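Local coordinates for protein PKS (Streptomyces albus, PDB 4OQJ) that probably catalyses decarboxylative Claisen condensation of acyl chains as a ketosynthase domain of a modular polyketide synthase in oxazolomycin biosynthesis, at residues V18-C30 with D274-A286. Numbering follows the deposited sequence.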
# COMPACT_ATOMS: atom_id res chain seq x y z
N VAL A 18 -3.59 22.99 -16.84
CA VAL A 18 -2.82 22.00 -16.09
C VAL A 18 -3.09 22.15 -14.60
O VAL A 18 -2.54 23.03 -13.93
CB VAL A 18 -1.29 22.14 -16.36
CG1 VAL A 18 -0.48 21.16 -15.50
CG2 VAL A 18 -0.99 21.92 -17.84
N ARG A 19 -3.95 21.27 -14.08
CA ARG A 19 -4.31 21.27 -12.67
C ARG A 19 -3.15 20.76 -11.83
O ARG A 19 -2.38 19.91 -12.28
CB ARG A 19 -5.54 20.40 -12.43
CG ARG A 19 -6.70 20.66 -13.36
CD ARG A 19 -7.67 19.51 -13.31
NE ARG A 19 -8.10 19.23 -11.95
CZ ARG A 19 -8.65 18.08 -11.55
NH1 ARG A 19 -8.83 17.10 -12.43
NH2 ARG A 19 -9.00 17.91 -10.29
N ASP A 20 -3.03 21.27 -10.61
CA ASP A 20 -1.97 20.88 -9.70
C ASP A 20 -1.91 19.37 -9.50
O ASP A 20 -0.83 18.77 -9.40
CB ASP A 20 -2.15 21.57 -8.35
CG ASP A 20 -1.69 23.01 -8.36
OD1 ASP A 20 -1.50 23.57 -9.46
OD2 ASP A 20 -1.52 23.59 -7.26
N SER A 21 -3.08 18.75 -9.44
CA SER A 21 -3.19 17.33 -9.09
C SER A 21 -3.13 16.38 -10.29
O SER A 21 -3.12 15.17 -10.11
CB SER A 21 -4.49 17.09 -8.33
OG SER A 21 -5.61 17.39 -9.15
N ASP A 22 -3.09 16.91 -11.51
CA ASP A 22 -3.03 16.05 -12.69
C ASP A 22 -1.69 15.31 -12.71
O ASP A 22 -0.65 15.91 -12.47
CB ASP A 22 -3.21 16.85 -13.98
CG ASP A 22 -4.65 17.27 -14.23
OD1 ASP A 22 -5.57 16.79 -13.53
OD2 ASP A 22 -4.87 18.10 -15.14
N ILE A 23 -1.74 14.02 -13.00
CA ILE A 23 -0.55 13.17 -13.06
C ILE A 23 -0.28 12.71 -14.49
O ILE A 23 -1.12 12.08 -15.11
CB ILE A 23 -0.68 11.91 -12.18
CG1 ILE A 23 -0.96 12.26 -10.71
CG2 ILE A 23 0.56 11.04 -12.28
CD1 ILE A 23 0.10 13.05 -10.03
N ALA A 24 0.92 12.99 -15.00
CA ALA A 24 1.31 12.49 -16.31
C ALA A 24 1.77 11.03 -16.26
O ALA A 24 2.47 10.63 -15.33
CB ALA A 24 2.42 13.34 -16.89
N VAL A 25 1.37 10.25 -17.25
CA VAL A 25 2.00 8.97 -17.52
C VAL A 25 3.15 9.23 -18.49
O VAL A 25 2.90 9.57 -19.65
CB VAL A 25 1.02 7.97 -18.13
CG1 VAL A 25 1.70 6.65 -18.39
CG2 VAL A 25 -0.18 7.79 -17.21
N ILE A 26 4.39 9.09 -18.03
CA ILE A 26 5.53 9.48 -18.86
C ILE A 26 6.27 8.29 -19.43
O ILE A 26 7.19 8.46 -20.21
CB ILE A 26 6.52 10.35 -18.11
CG1 ILE A 26 7.10 9.62 -16.89
CG2 ILE A 26 5.86 11.68 -17.71
CD1 ILE A 26 8.27 10.38 -16.27
N GLY A 27 5.86 7.09 -19.04
CA GLY A 27 6.44 5.89 -19.60
C GLY A 27 5.58 4.70 -19.21
O GLY A 27 4.73 4.82 -18.33
N LEU A 28 5.76 3.57 -19.89
CA LEU A 28 5.00 2.38 -19.57
C LEU A 28 5.59 1.19 -20.27
O LEU A 28 6.38 1.35 -21.20
CB LEU A 28 3.51 2.54 -19.93
CG LEU A 28 3.10 2.88 -21.37
CD1 LEU A 28 3.19 1.68 -22.28
CD2 LEU A 28 1.68 3.42 -21.38
N ALA A 29 5.24 0.00 -19.80
CA ALA A 29 5.74 -1.23 -20.38
C ALA A 29 4.80 -2.37 -20.03
O ALA A 29 4.07 -2.32 -19.04
CB ALA A 29 7.14 -1.53 -19.89
N CYS A 30 4.83 -3.41 -20.86
CA CYS A 30 3.94 -4.54 -20.66
C CYS A 30 4.42 -5.76 -21.42
O CYS A 30 4.93 -5.67 -22.54
CB CYS A 30 2.51 -4.18 -21.08
SG CYS A 30 2.39 -3.60 -22.81
N ASP A 274 9.94 19.48 -17.61
CA ASP A 274 11.16 18.73 -17.88
C ASP A 274 11.26 18.27 -19.32
O ASP A 274 12.30 17.76 -19.75
CB ASP A 274 11.26 17.51 -16.95
CG ASP A 274 11.38 17.89 -15.49
OD1 ASP A 274 11.69 19.07 -15.22
OD2 ASP A 274 11.18 17.02 -14.62
N GLY A 275 10.17 18.42 -20.07
CA GLY A 275 10.17 18.04 -21.47
C GLY A 275 9.90 16.56 -21.73
O GLY A 275 10.23 16.06 -22.81
N ASP A 276 9.30 15.86 -20.75
CA ASP A 276 9.01 14.44 -20.92
C ASP A 276 7.91 14.18 -21.96
O ASP A 276 7.10 15.05 -22.26
CB ASP A 276 8.58 13.81 -19.59
CG ASP A 276 9.61 13.98 -18.49
OD1 ASP A 276 10.82 14.03 -18.79
OD2 ASP A 276 9.20 14.08 -17.33
N THR A 277 7.89 12.98 -22.52
CA THR A 277 6.74 12.54 -23.31
C THR A 277 5.57 12.22 -22.37
O THR A 277 5.71 11.43 -21.44
CB THR A 277 7.08 11.33 -24.16
OG1 THR A 277 8.04 11.70 -25.16
CG2 THR A 277 5.84 10.78 -24.86
N VAL A 278 4.42 12.86 -22.60
CA VAL A 278 3.20 12.55 -21.83
C VAL A 278 2.32 11.63 -22.68
O VAL A 278 1.88 11.99 -23.77
CB VAL A 278 2.45 13.84 -21.44
CG1 VAL A 278 1.20 13.52 -20.62
CG2 VAL A 278 3.37 14.77 -20.65
N HIS A 279 2.12 10.41 -22.21
CA HIS A 279 1.32 9.42 -22.94
C HIS A 279 -0.17 9.60 -22.66
O HIS A 279 -1.02 9.33 -23.51
CB HIS A 279 1.76 8.01 -22.55
CG HIS A 279 3.14 7.66 -23.03
ND1 HIS A 279 4.28 8.15 -22.43
CD2 HIS A 279 3.55 6.89 -24.06
CE1 HIS A 279 5.34 7.69 -23.07
NE2 HIS A 279 4.93 6.92 -24.05
N ALA A 280 -0.48 10.08 -21.46
CA ALA A 280 -1.86 10.34 -21.06
C ALA A 280 -1.82 11.05 -19.71
O ALA A 280 -0.75 11.10 -19.09
CB ALA A 280 -2.65 9.04 -20.96
N VAL A 281 -2.96 11.57 -19.26
CA VAL A 281 -3.05 12.27 -17.98
C VAL A 281 -4.08 11.59 -17.07
O VAL A 281 -5.21 11.36 -17.45
CB VAL A 281 -3.43 13.75 -18.16
CG1 VAL A 281 -3.50 14.47 -16.82
CG2 VAL A 281 -2.44 14.44 -19.10
N ILE A 282 -3.65 11.23 -15.87
CA ILE A 282 -4.55 10.72 -14.83
C ILE A 282 -5.12 11.93 -14.10
O ILE A 282 -4.37 12.72 -13.51
CB ILE A 282 -3.82 9.77 -13.89
CG1 ILE A 282 -3.39 8.52 -14.67
CG2 ILE A 282 -4.71 9.37 -12.71
CD1 ILE A 282 -2.45 7.62 -13.91
N LYS A 283 -6.43 12.09 -14.20
CA LYS A 283 -7.14 13.23 -13.64
C LYS A 283 -7.55 12.96 -12.21
O LYS A 283 -7.68 13.89 -11.40
CB LYS A 283 -8.38 13.54 -14.48
CG LYS A 283 -8.12 13.73 -15.97
CD LYS A 283 -7.50 15.08 -16.28
CE LYS A 283 -8.50 16.23 -16.09
NZ LYS A 283 -7.82 17.54 -16.27
N GLY A 284 -7.76 11.69 -11.90
CA GLY A 284 -8.20 11.31 -10.58
C GLY A 284 -8.34 9.81 -10.42
O GLY A 284 -8.42 9.07 -11.41
N THR A 285 -8.35 9.36 -9.17
CA THR A 285 -8.47 7.94 -8.85
C THR A 285 -9.26 7.80 -7.57
O THR A 285 -9.29 8.72 -6.76
CB THR A 285 -7.09 7.27 -8.64
OG1 THR A 285 -6.48 7.80 -7.45
CG2 THR A 285 -6.16 7.51 -9.83
N ALA A 286 -9.89 6.65 -7.38
CA ALA A 286 -10.61 6.38 -6.15
C ALA A 286 -10.53 4.89 -5.84
O ALA A 286 -10.46 4.06 -6.75
CB ALA A 286 -12.06 6.84 -6.24
O HOH W 1 -4.56 13.23 -10.49
O HOH W 2 9.06 10.41 -21.17
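Lys283 reaches Asp22 with a chain folded at chi2 (-77°) and chi3 (-71°), bringing the ammonium to the carboxylate in the turn just before strand 23-31. Its CB lies 4.1 Å from Arg19 NH1; CD passes Asp22 OD1; CE sits in the plane of the Arg19 guanidinium, at its edge; and NZ ends 3.2 Å from Asp22 OD2, a salt bridge met on the syn side but tilted out of the carboxylate plane. A long lysine suits this place because CD and CE line these two groups while NZ reaches the acid. Arg19 NH1, paired with Asp22 OD1 by charge alone, lies 4.0 Å from Lys283 NZ; Asp22 probably offsets both charges. Beyond this network, strands 23-31 and 280-289 run antiparallel as central neighbours in the mixed sheet of the thiolase-fold ketosynthase. Ile23 and Ile282 form a hydrogen-bonded pair, Ile23 N giving a straight bond (178°) to Ile282 O. On their face, Val25 CG2 meets Ile282 CD1 at 4.0 Å, branched side chains packing with Leu265 of strand 259-267. The other face carries Ala24, whose small CB lets Val278 CG1 approach to 3.9 Å. Val25 O accepts from His279 N at 2.8 Å, while the imidazole ND1 adds a weak, bent bond.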